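Local coordinates for protein catalase (Pseudomonas syringae, PDB 1M7S) that breaks down hydrogen peroxide into water and oxygen with the help of heme, protecting the cell from the toxic effects of peroxide, at residues S451-E456 with T462-V467. Residues are numbered along the deposited sequence; the frame is centred on the assembly and turned at random.
Unlike the reference sequence in segment 451-456: Y452 (reference Val).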
loop_
_atom_site.group_PDB
_atom_site.type_symbol
_atom_site.label_atom_id
_atom_site.label_comp_id
_atom_site.label_asym_id
_atom_site.label_seq_id
_atom_site.Cartn_x
_atom_site.Cartn_y
_atom_site.Cartn_z
ATOM N N SER A 451 43.880 15.600 -2.351
ATOM C CA SER A 451 44.756 15.223 -3.472
ATOM C C SER A 451 44.000 15.338 -4.787
ATOM O O SER A 451 44.572 15.746 -5.816
ATOM C CB SER A 451 45.373 13.833 -3.286
ATOM O OG SER A 451 44.487 12.753 -3.538
ATOM N N TYR A 452 42.702 14.981 -4.763
ATOM C CA TYR A 452 41.892 15.146 -5.984
ATOM C C TYR A 452 41.802 16.589 -6.401
ATOM O O TYR A 452 41.964 16.933 -7.573
ATOM C CB TYR A 452 40.490 14.552 -5.793
ATOM C CG TYR A 452 40.500 13.057 -5.476
ATOM C CD1 TYR A 452 39.363 12.498 -4.872
ATOM C CD2 TYR A 452 41.530 12.210 -5.846
ATOM C CE1 TYR A 452 39.323 11.140 -4.611
ATOM C CE2 TYR A 452 41.510 10.856 -5.561
ATOM C CZ TYR A 452 40.389 10.319 -4.949
ATOM O OH TYR A 452 40.340 8.986 -4.650
ATOM N N LEU A 453 41.578 17.513 -5.469
ATOM C CA LEU A 453 41.465 18.930 -5.727
ATOM C C LEU A 453 42.819 19.494 -6.165
ATOM O O LEU A 453 42.902 20.311 -7.087
ATOM C CB LEU A 453 40.972 19.631 -4.463
ATOM C CG LEU A 453 39.635 19.125 -3.873
ATOM C CD1 LEU A 453 39.225 20.071 -2.731
ATOM C CD2 LEU A 453 38.596 19.097 -4.987
ATOM N N TYR A 454 43.862 18.990 -5.528
ATOM C CA TYR A 454 45.240 19.448 -5.873
ATOM C C TYR A 454 45.612 19.010 -7.261
ATOM O O TYR A 454 46.344 19.700 -7.983
ATOM C CB TYR A 454 46.243 18.819 -4.874
ATOM C CG TYR A 454 47.623 19.475 -5.012
ATOM C CD1 TYR A 454 47.910 20.619 -4.296
ATOM C CD2 TYR A 454 48.564 18.941 -5.877
ATOM C CE1 TYR A 454 49.155 21.252 -4.423
ATOM C CE2 TYR A 454 49.795 19.592 -6.018
ATOM C CZ TYR A 454 50.075 20.712 -5.271
ATOM O OH TYR A 454 51.303 21.339 -5.423
ATOM N N LYS A 455 45.137 17.848 -7.679
ATOM C CA LYS A 455 45.457 17.354 -9.030
ATOM C C LYS A 455 44.661 18.120 -10.068
ATOM O O LYS A 455 45.184 18.324 -11.165
ATOM C CB LYS A 455 45.233 15.850 -9.046
ATOM C CG LYS A 455 45.465 15.163 -10.375
ATOM C CD LYS A 455 46.939 15.224 -10.774
ATOM C CE LYS A 455 47.086 14.273 -11.968
ATOM N NZ LYS A 455 48.185 14.661 -12.866
ATOM N N GLU A 456 43.441 18.558 -9.793
ATOM C CA GLU A 456 42.608 19.403 -10.621
ATOM C C GLU A 456 43.323 20.755 -10.824
ATOM O O GLU A 456 43.528 21.265 -11.949
ATOM C CB GLU A 456 41.230 19.658 -9.946
ATOM N N THR A 462 45.661 23.407 -2.472
ATOM C CA THR A 462 46.374 24.055 -1.363
ATOM C C THR A 462 45.451 24.901 -0.503
ATOM O O THR A 462 45.554 24.913 0.719
ATOM C CB THR A 462 47.506 24.948 -1.917
ATOM O OG1 THR A 462 48.416 24.078 -2.586
ATOM C CG2 THR A 462 48.174 25.745 -0.794
ATOM N N ARG A 463 44.536 25.670 -1.097
ATOM C CA ARG A 463 43.694 26.562 -0.293
ATOM C C ARG A 463 42.664 25.733 0.449
ATOM O O ARG A 463 42.383 26.058 1.599
ATOM C CB ARG A 463 43.027 27.603 -1.183
ATOM C CG ARG A 463 44.047 28.540 -1.880
ATOM C CD ARG A 463 43.298 29.463 -2.856
ATOM N NE ARG A 463 42.483 30.441 -2.171
ATOM C CZ ARG A 463 41.692 31.384 -2.679
ATOM N NH1 ARG A 463 41.579 31.530 -3.999
ATOM N NH2 ARG A 463 41.013 32.202 -1.872
ATOM N N VAL A 464 42.029 24.769 -0.226
ATOM C CA VAL A 464 41.038 23.981 0.556
ATOM C C VAL A 464 41.761 23.196 1.650
ATOM O O VAL A 464 41.227 23.109 2.739
ATOM C CB VAL A 464 40.284 22.989 -0.325
ATOM C CG1 VAL A 464 39.276 22.195 0.485
ATOM C CG2 VAL A 464 39.608 23.824 -1.417
ATOM N N ALA A 465 42.975 22.704 1.392
ATOM C CA ALA A 465 43.753 22.036 2.446
ATOM C C ALA A 465 44.000 22.922 3.669
ATOM O O ALA A 465 44.066 22.403 4.798
ATOM C CB ALA A 465 45.088 21.586 1.879
ATOM N N GLU A 466 44.244 24.216 3.517
ATOM C CA GLU A 466 44.448 25.103 4.652
ATOM C C GLU A 466 43.150 25.249 5.469
ATOM O O GLU A 466 43.137 25.141 6.691
ATOM C CB GLU A 466 44.899 26.488 4.208
ATOM N N VAL A 467 42.026 25.506 4.784
ATOM C CA VAL A 467 40.740 25.642 5.499
ATOM C C VAL A 467 40.345 24.345 6.179
ATOM O O VAL A 467 39.864 24.326 7.334
ATOM C CB VAL A 467 39.651 26.076 4.479
ATOM C CG1 VAL A 467 38.305 26.197 5.183
ATOM C CG2 VAL A 467 40.013 27.385 3.821
#
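The ring of Y454 turns one edge to T462: OG1 lies in the ring plane, 3.5 Å from CE1 and 3.9 Å from CD1, so the hydroxyl meets the rim of the ring rather than either face. V475, K476 and A479 of the helix 472-480 also touch this tyrosine. The contact joins two successive helices, 443-456 and 458-467, of the C-terminal helical domain of the catalase fold, away from the heme site; the chain reverses between them into a helical hairpin, so the last turn of 443-456 lies beside 458-467, roughly antiparallel to it. Y454 and T462 run alongside each other in the same direction, with their CA atoms 6.5 Å apart. CG of Y454 is anti to the backbone N (chi1 -169°), which swings the ring toward the neighbouring helix although its bond from CA to CB does not head there. In T462 the hydroxyl lies beside the backbone N (chi1 -63°), where OG1 is hydrogen-bonded to P458 O, one turn back in its own helix; this bond holds the hydroxyl where it borders the tyrosine. A second, purely apolar contact is made by L453 and V464, whose side chains meet roughly perpendicular and whose bonds from CA to CB both head toward the partner helix. Both are buried: T169 of the helix 169-176 touches L453, and V431 of the helix 424-438 lies against V464. A single leucine methyl does the touching, with L453 CD1 resting on the branch point of V464, 3.9 Å from CB and equally far from CG1, and 4.0 Å from CG2.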